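Local coordinates for putative HAD family hydrolase (Streptomyces avermitilis, PDB 3MMZ), which is the KdsC-like HAD hydrolase domain of a longer protein that probably makes CMP-N-acylneuraminate from an N-acylneuraminate and CTP, at residues Ala5-Glu10 / Arg104-Gly109; Ile12-Leu17 / Lys92-Glu97; Asp20-Asp25 / Gly149-Ile154; Val40-Gly45 / Ala73-Ile78. All coordinates share one frame; numbering follows the deposited sequence.

Interaction 1: residues Ala5-Glu10 / Arg104-Gly109; sequences ALPTAE and RVLYVG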
# COMPACT_ATOMS: atom_id res chain seq x y z
N ALA D 5 24.43 -11.77 -10.07
CA ALA D 5 24.37 -10.90 -11.25
C ALA D 5 23.09 -11.15 -12.07
O ALA D 5 22.64 -12.29 -12.22
CB ALA D 5 25.61 -11.06 -12.12
N LEU D 6 22.50 -10.06 -12.55
CA LEU D 6 21.33 -10.16 -13.42
C LEU D 6 21.78 -10.62 -14.81
O LEU D 6 22.93 -10.40 -15.19
CB LEU D 6 20.62 -8.80 -13.49
CG LEU D 6 20.07 -8.25 -12.16
CD1 LEU D 6 19.40 -6.90 -12.39
CD2 LEU D 6 19.09 -9.25 -11.51
N PRO D 7 20.90 -11.30 -15.56
CA PRO D 7 21.25 -11.75 -16.91
C PRO D 7 21.46 -10.55 -17.84
O PRO D 7 20.83 -9.51 -17.66
CB PRO D 7 20.02 -12.54 -17.35
CG PRO D 7 18.89 -11.93 -16.56
CD PRO D 7 19.49 -11.60 -15.23
N THR D 8 22.36 -10.70 -18.80
CA THR D 8 22.56 -9.71 -19.85
C THR D 8 22.39 -10.40 -21.19
O THR D 8 22.33 -11.63 -21.25
CB THR D 8 23.98 -9.09 -19.82
OG1 THR D 8 24.93 -10.06 -20.27
CG2 THR D 8 24.35 -8.60 -18.42
N ALA D 9 22.33 -9.61 -22.26
CA ALA D 9 22.21 -10.14 -23.62
C ALA D 9 23.26 -11.20 -23.99
O ALA D 9 22.97 -12.09 -24.79
CB ALA D 9 22.22 -9.00 -24.64
N GLU D 10 24.46 -11.10 -23.42
CA GLU D 10 25.55 -12.04 -23.73
C GLU D 10 25.37 -13.41 -23.10
O GLU D 10 25.95 -14.40 -23.56
CB GLU D 10 26.92 -11.47 -23.33
CG GLU D 10 27.47 -10.41 -24.27
CD GLU D 10 26.66 -9.13 -24.26
OE1 GLU D 10 26.30 -8.64 -23.16
OE2 GLU D 10 26.37 -8.60 -25.36
N ARG D 104 22.11 -21.43 -21.47
CA ARG D 104 21.92 -20.09 -22.05
C ARG D 104 20.44 -19.81 -22.29
O ARG D 104 20.07 -18.99 -23.13
CB ARG D 104 22.77 -19.92 -23.32
CG ARG D 104 24.29 -20.01 -23.06
CD ARG D 104 25.13 -19.82 -24.32
NE ARG D 104 24.74 -18.62 -25.06
CZ ARG D 104 25.19 -17.39 -24.82
NH1 ARG D 104 26.07 -17.16 -23.85
NH2 ARG D 104 24.73 -16.38 -25.54
N VAL D 105 19.58 -20.50 -21.54
CA VAL D 105 18.15 -20.28 -21.59
C VAL D 105 17.70 -19.54 -20.32
O VAL D 105 18.08 -19.90 -19.19
CB VAL D 105 17.36 -21.60 -21.78
CG1 VAL D 105 15.85 -21.36 -21.72
CG2 VAL D 105 17.74 -22.24 -23.13
N LEU D 106 16.90 -18.51 -20.53
CA LEU D 106 16.23 -17.82 -19.44
C LEU D 106 14.79 -18.30 -19.38
O LEU D 106 14.04 -18.19 -20.36
CB LEU D 106 16.31 -16.30 -19.65
CG LEU D 106 15.91 -15.39 -18.48
CD1 LEU D 106 16.53 -14.01 -18.68
CD2 LEU D 106 14.39 -15.29 -18.41
N TYR D 107 14.39 -18.87 -18.25
CA TYR D 107 13.02 -19.33 -18.08
C TYR D 107 12.37 -18.57 -16.94
O TYR D 107 12.93 -18.50 -15.85
CB TYR D 107 12.98 -20.83 -17.77
CG TYR D 107 11.56 -21.34 -17.50
CD1 TYR D 107 10.74 -21.73 -18.56
CD2 TYR D 107 11.05 -21.42 -16.21
CE1 TYR D 107 9.43 -22.20 -18.33
CE2 TYR D 107 9.75 -21.89 -15.96
CZ TYR D 107 8.95 -22.28 -17.03
OH TYR D 107 7.67 -22.74 -16.82
N VAL D 108 11.17 -18.03 -17.18
CA VAL D 108 10.44 -17.27 -16.16
C VAL D 108 9.23 -18.04 -15.67
O VAL D 108 8.41 -18.47 -16.48
CB VAL D 108 9.93 -15.91 -16.71
CG1 VAL D 108 9.54 -14.96 -15.57
CG2 VAL D 108 10.97 -15.27 -17.58
N GLY D 109 9.11 -18.19 -14.35
CA GLY D 109 7.96 -18.89 -13.77
C GLY D 109 7.54 -18.34 -12.42
O GLY D 109 8.11 -17.36 -11.94
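With chi1 at -168°, L106 turns CG opposite its own amide N and brings CD1 up against the ring of P7. R104 bends at chi3 (51°), and the bend swings its guanidinium round to the carbonyl of E10. The contact thus has an apolar half and a polar half. In the apolar half, CD1 of L106 lies 3.8 Å from CG of P7. It also rests near CB of the same ring, and the two side chains cross at about a right angle. In the polar half, two NH groups of R104 share one acceptor. R104 NH1 donates to E10 O at 2.8 Å, with an N-H...O angle of 147°. R104 NH2 adds a weak bond to E10 O at 3.1 Å. The carbonyl oxygen sits at the edge of the guanidinium, close to its plane. NE of R104 makes a salt bridge to D13, so the flat group is held from two directions and its rotation is restricted.

Strand 105-109 belongs to the parallel sheet of the Rossmann-like HAD core, between strands 14-17 and 123-126. Segment 5-10 is part of the N-terminal loop that runs past this sheet before entering strand 14-17. P7 is buried there and also touches W123, and W157 and I158 of helix 150-159. One residue earlier, L6 packs on V133 of a second subunit and P161 of a third. Within the loop, E10 N makes a weak bond to T8 OG1 at 3.4 Å.

Interaction 2: residues Ile12-Leu17 / Lys92-Glu97; sequences IDAVVL and KQWCEE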
# COMPACT_ATOMS: atom_id res chain seq x y z
N ILE D 12 22.48 -15.15 -22.64
CA ILE D 12 21.35 -15.96 -23.07
C ILE D 12 21.10 -15.94 -24.57
O ILE D 12 21.37 -14.95 -25.24
CB ILE D 12 20.04 -15.54 -22.34
CG1 ILE D 12 19.70 -14.08 -22.62
CG2 ILE D 12 20.14 -15.81 -20.81
CD1 ILE D 12 18.25 -13.70 -22.27
N ASP D 13 20.54 -17.04 -25.07
CA ASP D 13 20.12 -17.14 -26.47
C ASP D 13 18.61 -17.31 -26.62
O ASP D 13 18.07 -17.13 -27.72
CB ASP D 13 20.84 -18.29 -27.18
CG ASP D 13 22.34 -18.14 -27.13
OD1 ASP D 13 22.85 -17.01 -27.29
OD2 ASP D 13 23.02 -19.16 -26.91
N ALA D 14 17.93 -17.64 -25.52
CA ALA D 14 16.50 -17.92 -25.55
C ALA D 14 15.78 -17.39 -24.31
O ALA D 14 16.36 -17.35 -23.23
CB ALA D 14 16.27 -19.42 -25.65
N VAL D 15 14.52 -17.00 -24.48
CA VAL D 15 13.65 -16.60 -23.36
C VAL D 15 12.36 -17.41 -23.41
O VAL D 15 11.56 -17.28 -24.36
CB VAL D 15 13.33 -15.07 -23.37
CG1 VAL D 15 12.30 -14.71 -22.30
CG2 VAL D 15 14.59 -14.24 -23.16
N VAL D 16 12.16 -18.24 -22.40
CA VAL D 16 10.98 -19.09 -22.33
C VAL D 16 10.10 -18.63 -21.18
O VAL D 16 10.57 -18.46 -20.05
CB VAL D 16 11.36 -20.59 -22.17
CG1 VAL D 16 10.10 -21.46 -22.18
CG2 VAL D 16 12.30 -21.02 -23.30
N LEU D 17 8.82 -18.42 -21.47
CA LEU D 17 7.89 -17.84 -20.48
C LEU D 17 6.76 -18.79 -20.11
O LEU D 17 6.07 -19.33 -20.97
CB LEU D 17 7.30 -16.52 -21.02
CG LEU D 17 8.26 -15.45 -21.53
CD1 LEU D 17 7.50 -14.35 -22.25
CD2 LEU D 17 9.11 -14.86 -20.41
N LYS D 92 13.34 -29.45 -22.40
CA LYS D 92 14.64 -30.07 -22.69
C LYS D 92 14.74 -30.44 -24.17
O LYS D 92 15.75 -30.15 -24.81
CB LYS D 92 14.88 -31.29 -21.80
CG LYS D 92 16.28 -31.88 -21.93
CD LYS D 92 16.58 -32.82 -20.77
CE LYS D 92 17.92 -33.52 -20.93
NZ LYS D 92 17.83 -34.63 -21.91
N GLN D 93 13.69 -31.07 -24.69
CA GLN D 93 13.61 -31.46 -26.10
C GLN D 93 13.65 -30.24 -27.04
O GLN D 93 14.35 -30.24 -28.05
CB GLN D 93 12.34 -32.29 -26.34
CG GLN D 93 12.25 -32.94 -27.73
CD GLN D 93 10.84 -33.43 -28.07
OE1 GLN D 93 10.57 -34.63 -28.09
NE2 GLN D 93 9.94 -32.49 -28.33
N TRP D 94 12.89 -29.20 -26.70
CA TRP D 94 12.86 -27.97 -27.50
C TRP D 94 14.25 -27.34 -27.60
O TRP D 94 14.69 -26.99 -28.70
CB TRP D 94 11.83 -26.99 -26.92
CG TRP D 94 11.68 -25.73 -27.70
CD1 TRP D 94 10.87 -25.52 -28.77
CD2 TRP D 94 12.34 -24.48 -27.45
NE1 TRP D 94 10.99 -24.23 -29.22
CE2 TRP D 94 11.89 -23.57 -28.43
CE3 TRP D 94 13.28 -24.05 -26.51
CZ2 TRP D 94 12.34 -22.24 -28.48
CZ3 TRP D 94 13.73 -22.73 -26.56
CH2 TRP D 94 13.25 -21.84 -27.54
N CYS D 95 14.94 -27.21 -26.46
CA CYS D 95 16.31 -26.71 -26.44
C CYS D 95 17.22 -27.49 -27.39
O CYS D 95 17.97 -26.90 -28.16
CB CYS D 95 16.89 -26.80 -25.04
SG CYS D 95 16.15 -25.62 -23.89
N GLU D 96 17.14 -28.81 -27.30
CA GLU D 96 17.93 -29.71 -28.14
C GLU D 96 17.66 -29.44 -29.63
O GLU D 96 18.59 -29.35 -30.44
CB GLU D 96 17.60 -31.17 -27.83
CG GLU D 96 18.04 -31.68 -26.46
CD GLU D 96 17.77 -33.17 -26.28
OE1 GLU D 96 18.20 -33.97 -27.14
OE2 GLU D 96 17.14 -33.55 -25.27
N GLU D 97 16.39 -29.30 -29.96
CA GLU D 97 15.93 -29.14 -31.33
C GLU D 97 16.29 -27.79 -31.92
O GLU D 97 16.47 -27.67 -33.13
CB GLU D 97 14.43 -29.31 -31.39
CG GLU D 97 13.98 -30.71 -31.07
CD GLU D 97 12.49 -30.83 -31.03
OE1 GLU D 97 11.79 -29.80 -31.01
OE2 GLU D 97 12.01 -31.98 -31.02
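W94 points its six-membered ring from helix 87-98 at the strand residues A14 and V16. A chi1 of -178° sets CG of W94 anti to the backbone N and carries the indole out to the sheet. Its CZ3 corner does the touching. CB of A14 meets the ring at its edge, near the ring plane, with 4.3 Å between A14 CB and W94 CZ3. V16 comes in obliquely, and its CG2 is 3.9 Å from W94 CZ3. The side chains of V16 and W94 run past each other in opposite directions. V16 uses the methyl that stands beside its backbone N; the other, CG1, is anti to that N.

This is a helix covering one face of the parallel sheet in an alpha/beta HAD core. Residues of strand 14-17 alternate: A14 and V16 face helix 87-98, while L17 goes to the other face and touches I151 of helix 150-159. The same indole also touches T57 and L59 of the neighbouring strand 57-62, so it spans two strands. C95 packs instead on V105 of the strand on the other side of 14-17. The contact is buried and wholly apolar, with no hydrogen bond between the segments. Polar groups keep to the exposed side of the helix, where K92 NZ and E96 OE2 form a salt bridge of 3.6 Å. Two residues beyond V16 the strand leads to D18, a calcium ligand.

Interaction 3: residues Asp20-Asp25 / Gly149-Ile154; sequences DGTQTD and GAIREI. With CA (calcium ion), chain M.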
# COMPACT_ATOMS: atom_id res chain seq x y z
N ASP D 20 0.17 -18.35 -17.01
CA ASP D 20 -0.62 -17.95 -15.83
C ASP D 20 0.29 -17.70 -14.62
O ASP D 20 1.10 -18.54 -14.27
CB ASP D 20 -1.68 -19.00 -15.46
CG ASP D 20 -2.75 -19.13 -16.54
OD1 ASP D 20 -3.75 -18.38 -16.50
OD2 ASP D 20 -2.60 -20.01 -17.41
N GLY D 21 0.16 -16.52 -14.02
CA GLY D 21 0.90 -16.20 -12.81
C GLY D 21 2.23 -15.54 -13.11
O GLY D 21 2.87 -14.98 -12.20
N THR D 22 2.62 -15.57 -14.39
CA THR D 22 3.90 -15.03 -14.84
C THR D 22 3.67 -13.85 -15.78
O THR D 22 4.21 -12.76 -15.55
CB THR D 22 4.77 -16.15 -15.50
OG1 THR D 22 5.15 -17.09 -14.49
CG2 THR D 22 6.04 -15.57 -16.16
N GLN D 23 2.86 -14.06 -16.81
CA GLN D 23 2.35 -12.98 -17.67
C GLN D 23 0.98 -12.50 -17.19
O GLN D 23 0.41 -11.57 -17.76
CB GLN D 23 2.25 -13.46 -19.11
CG GLN D 23 3.57 -13.87 -19.70
CD GLN D 23 3.45 -14.40 -21.12
OE1 GLN D 23 3.09 -13.67 -22.05
NE2 GLN D 23 3.71 -15.69 -21.29
N THR D 24 0.44 -13.16 -16.16
CA THR D 24 -0.84 -12.77 -15.55
C THR D 24 -0.69 -12.76 -14.04
O THR D 24 0.29 -13.29 -13.51
CB THR D 24 -2.00 -13.75 -15.89
OG1 THR D 24 -1.90 -14.91 -15.06
CG2 THR D 24 -2.01 -14.15 -17.37
N ASP D 25 -1.67 -12.20 -13.35
CA ASP D 25 -1.70 -12.20 -11.88
C ASP D 25 -2.26 -13.51 -11.28
O ASP D 25 -2.62 -13.56 -10.09
CB ASP D 25 -2.49 -10.98 -11.37
CG ASP D 25 -3.97 -11.01 -11.78
OD1 ASP D 25 -4.42 -11.97 -12.42
OD2 ASP D 25 -4.69 -10.05 -11.46
N GLY D 149 3.81 -6.43 -15.25
CA GLY D 149 4.96 -6.04 -16.09
C GLY D 149 6.29 -6.66 -15.70
O GLY D 149 7.35 -6.06 -15.89
N ALA D 150 6.24 -7.88 -15.17
CA ALA D 150 7.45 -8.61 -14.78
C ALA D 150 8.34 -8.91 -15.99
O ALA D 150 9.56 -8.87 -15.88
CB ALA D 150 7.08 -9.90 -14.05
N ILE D 151 7.74 -9.22 -17.14
CA ILE D 151 8.54 -9.51 -18.33
C ILE D 151 9.17 -8.23 -18.89
O ILE D 151 10.31 -8.25 -19.37
CB ILE D 151 7.74 -10.26 -19.43
CG1 ILE D 151 6.87 -11.40 -18.82
CG2 ILE D 151 8.68 -10.82 -20.51
CD1 ILE D 151 7.65 -12.38 -17.94
N ARG D 152 8.44 -7.12 -18.80
CA ARG D 152 9.02 -5.84 -19.17
C ARG D 152 10.25 -5.51 -18.32
O ARG D 152 11.24 -5.02 -18.85
CB ARG D 152 8.00 -4.70 -19.09
CG ARG D 152 8.48 -3.49 -19.92
CD ARG D 152 8.07 -2.21 -19.30
NE ARG D 152 8.72 -1.04 -19.91
CZ ARG D 152 9.95 -0.61 -19.62
NH1 ARG D 152 10.44 0.48 -20.19
NH2 ARG D 152 10.71 -1.29 -18.76
N GLU D 153 10.19 -5.80 -17.02
CA GLU D 153 11.35 -5.62 -16.14
C GLU D 153 12.55 -6.46 -16.59
O GLU D 153 13.67 -5.96 -16.68
CB GLU D 153 10.98 -5.94 -14.69
CG GLU D 153 12.09 -5.66 -13.70
CD GLU D 153 11.70 -5.96 -12.26
OE1 GLU D 153 10.57 -6.42 -12.02
OE2 GLU D 153 12.53 -5.73 -11.36
N ILE D 154 12.32 -7.75 -16.86
CA ILE D 154 13.36 -8.64 -17.37
C ILE D 154 13.93 -8.11 -18.69
O ILE D 154 15.15 -8.13 -18.92
CB ILE D 154 12.83 -10.09 -17.53
CG1 ILE D 154 12.38 -10.61 -16.15
CG2 ILE D 154 13.89 -11.01 -18.15
CD1 ILE D 154 11.57 -11.91 -16.20
CA CA M . 2.16 -20.50 -13.66
O HOH W 1 4.17 -9.95 -15.93
O HOH W 2 0.47 -20.36 -12.05
O HOH W 3 0.76 -21.78 -15.12
O HOH W 4 3.57 -22.32 -13.22
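T22 O and A150 N grip the same water, which ties the two segments together. The water donates to T22 O at 2.8 Å and accepts from A150 N at 3.0 Å. A150 follows the N-cap G149 of helix 150-159, so the water serves an NH of the first helical turn. The loop 20-25 fits the HAD-type DxDx(T/V) motif, D18-x-D20-x-T22, at the end of strand 14-17. It holds part of the calcium site seen here.

The direct contact is apolar. T22 has CG2 anti to its backbone N (chi1 -67° for OG1), and this methyl lies 4.0 Å from CD1 of I151. The two side chains cross at about a right angle. Q23 lays its CG against CG1 of I151 at 4.2 Å. The polar ends of both loop residues go to D18: T22 OG1 bonds OD2, a calcium-binding atom, and Q23 NE2 bonds the backbone O. T22 is thus second-shell to calcium and probably steadies D18 with its hydroxyl while its methyl packs on the helix. I151 also touches V108, L17 and I48, which places the contact in the buried core. D44 OD1 receives R152 N, and more weakly I151 N, at the start of the helix.

Calcium is bound by D20 through its backbone carbonyl and by three waters, with D18 and N110 completing six ligands. D20 O stands 2.3 Å from the metal. Just behind it, G21 N donates to T24 OG1 at 2.8 Å, nearly straight at 166°.

Interaction 4: residues Val40-Gly45 / Ala73-Ile78; sequences VHRGDG and ARKLKI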
# COMPACT_ATOMS: atom_id res chain seq x y z
N VAL D 40 -3.49 -9.61 -19.28
CA VAL D 40 -2.07 -9.53 -19.59
C VAL D 40 -1.65 -8.05 -19.52
O VAL D 40 -2.48 -7.19 -19.21
CB VAL D 40 -1.73 -10.19 -20.96
CG1 VAL D 40 -1.95 -11.72 -20.88
CG2 VAL D 40 -2.54 -9.57 -22.12
N HIS D 41 -0.39 -7.76 -19.83
CA HIS D 41 0.15 -6.41 -19.61
C HIS D 41 0.85 -5.89 -20.87
O HIS D 41 1.65 -6.60 -21.47
CB HIS D 41 1.12 -6.48 -18.42
CG HIS D 41 1.51 -5.15 -17.86
ND1 HIS D 41 2.57 -4.41 -18.35
CD2 HIS D 41 1.02 -4.45 -16.81
CE1 HIS D 41 2.69 -3.30 -17.64
NE2 HIS D 41 1.76 -3.30 -16.70
N ARG D 42 0.54 -4.65 -21.26
CA ARG D 42 1.09 -4.05 -22.49
C ARG D 42 2.58 -3.79 -22.40
O ARG D 42 3.28 -3.82 -23.41
CB ARG D 42 0.37 -2.75 -22.84
CG ARG D 42 -1.06 -2.93 -23.34
CD ARG D 42 -1.12 -3.12 -24.87
NE ARG D 42 -2.50 -3.06 -25.35
CZ ARG D 42 -3.13 -4.05 -25.99
NH1 ARG D 42 -2.51 -5.19 -26.25
NH2 ARG D 42 -4.38 -3.88 -26.37
N GLY D 43 3.05 -3.49 -21.19
CA GLY D 43 4.48 -3.38 -20.92
C GLY D 43 5.21 -4.69 -21.21
O GLY D 43 6.26 -4.69 -21.86
N ASP D 44 4.66 -5.81 -20.72
CA ASP D 44 5.20 -7.13 -21.08
C ASP D 44 5.25 -7.31 -22.59
O ASP D 44 6.23 -7.82 -23.14
CB ASP D 44 4.34 -8.27 -20.49
CG ASP D 44 4.49 -8.42 -18.98
OD1 ASP D 44 5.49 -7.94 -18.40
OD2 ASP D 44 3.60 -9.04 -18.37
N GLY D 45 4.18 -6.90 -23.27
CA GLY D 45 4.10 -7.01 -24.72
C GLY D 45 5.21 -6.25 -25.42
O GLY D 45 5.80 -6.75 -26.37
N ALA D 73 -0.01 -15.66 -27.50
CA ALA D 73 1.19 -16.00 -28.25
C ALA D 73 1.07 -15.50 -29.70
O ALA D 73 2.05 -15.00 -30.27
CB ALA D 73 1.45 -17.50 -28.21
N ARG D 74 -0.13 -15.61 -30.26
CA ARG D 74 -0.44 -15.16 -31.62
C ARG D 74 -0.22 -13.65 -31.76
O ARG D 74 0.47 -13.20 -32.67
CB ARG D 74 -1.88 -15.53 -31.99
CG ARG D 74 -2.15 -15.66 -33.49
CD ARG D 74 -3.41 -16.51 -33.76
NE ARG D 74 -4.65 -15.88 -33.28
CZ ARG D 74 -5.40 -16.35 -32.29
NH1 ARG D 74 -6.50 -15.69 -31.93
NH2 ARG D 74 -5.08 -17.47 -31.65
N LYS D 75 -0.80 -12.88 -30.84
CA LYS D 75 -0.65 -11.43 -30.83
C LYS D 75 0.81 -11.01 -30.67
O LYS D 75 1.25 -10.05 -31.30
CB LYS D 75 -1.59 -10.80 -29.78
CG LYS D 75 -0.94 -9.95 -28.69
CD LYS D 75 -0.53 -8.56 -29.14
CE LYS D 75 -1.67 -7.56 -29.09
NZ LYS D 75 -1.12 -6.20 -29.31
N LEU D 76 1.56 -11.74 -29.85
CA LEU D 76 2.97 -11.45 -29.61
C LEU D 76 3.90 -11.97 -30.73
O LEU D 76 5.09 -11.67 -30.73
CB LEU D 76 3.42 -12.04 -28.26
CG LEU D 76 2.78 -11.50 -26.98
CD1 LEU D 76 3.25 -12.31 -25.78
CD2 LEU D 76 3.08 -10.02 -26.80
N LYS D 77 3.35 -12.75 -31.66
CA LYS D 77 4.14 -13.38 -32.74
C LYS D 77 5.26 -14.30 -32.23
O LYS D 77 6.37 -14.30 -32.76
CB LYS D 77 4.74 -12.32 -33.70
CG LYS D 77 3.74 -11.39 -34.37
CD LYS D 77 4.50 -10.31 -35.14
CE LYS D 77 3.64 -9.64 -36.21
NZ LYS D 77 2.88 -8.49 -35.65
N ILE D 78 4.96 -15.06 -31.18
CA ILE D 78 5.92 -16.02 -30.63
C ILE D 78 5.29 -17.41 -30.48
O ILE D 78 4.08 -17.52 -30.25
CB ILE D 78 6.58 -15.55 -29.29
CG1 ILE D 78 5.55 -15.37 -28.18
CG2 ILE D 78 7.43 -14.29 -29.49
CD1 ILE D 78 6.17 -15.07 -26.81
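G45 and L76 make the apolar part of this contact between two helices of the HAD core, 42-53 and 68-76. CD2 of L76 lies 3.8 Å from CA of G45. A chi1 of -64° sets CG of L76 beside the backbone N and turns CD2 to G45. G45 has no side chain to keep the leucine off, and the backbones come close, with 6.7 Å between the two CA atoms. L76 goes on to touch I48, one turn along helix 42-53, and Q23.

The charged part is at the subunit interface. R42 bends at chi2, and K75 bends at chi2 and chi3. Their side chains cross at about a right angle, and R42 NH1 lies 3.5 Å from K75 NZ. Acids of a neighbouring subunit lie around this pair. R42 makes salt bridges to E36 and D20 of that subunit, and K75 NZ makes one to E64 of that subunit. The carboxylates would offset the two positive charges. D20 supplies a calcium ligand through its backbone O in this chain, so R42 probably comes close to the corresponding site of the neighbour. V40 and H41 pair with a strand of that same chain in an antiparallel ladder.

Backbone and capping bonds finish the helix ends. H41 is the N-cap of helix 42-53, and its ND1 accepts a weak bond from D44 N at 3.5 Å. K77, with positive phi (59°), closes helix 68-76 in a Schellman motif. There I78 N bonds A73 O at 3.0 Å and K77 N bonds R74 O at 3.1 Å.

Interactions 2 and 3 are buried; interactions 1 and 4 are only partly so. Interactions 1 and 2 share the parallel sheet through neighbouring strands 105-109 and 14-17, and a salt bridge joins them. Helix 150-159 lies on the opposite face of the sheet from helix 87-98, so the two helices sandwich strand 14-17. Interactions 3 and 4 meet at D44 OD1, and both touch the same neighbouring subunit. Chemistry follows place: purely apolar in interaction 2, apolar with a bridging water near calcium in interaction 3, a proline-leucine contact plus an arginine on a loop carbonyl in interaction 1, and intersubunit charges beside a glycine-leucine contact in interaction 4.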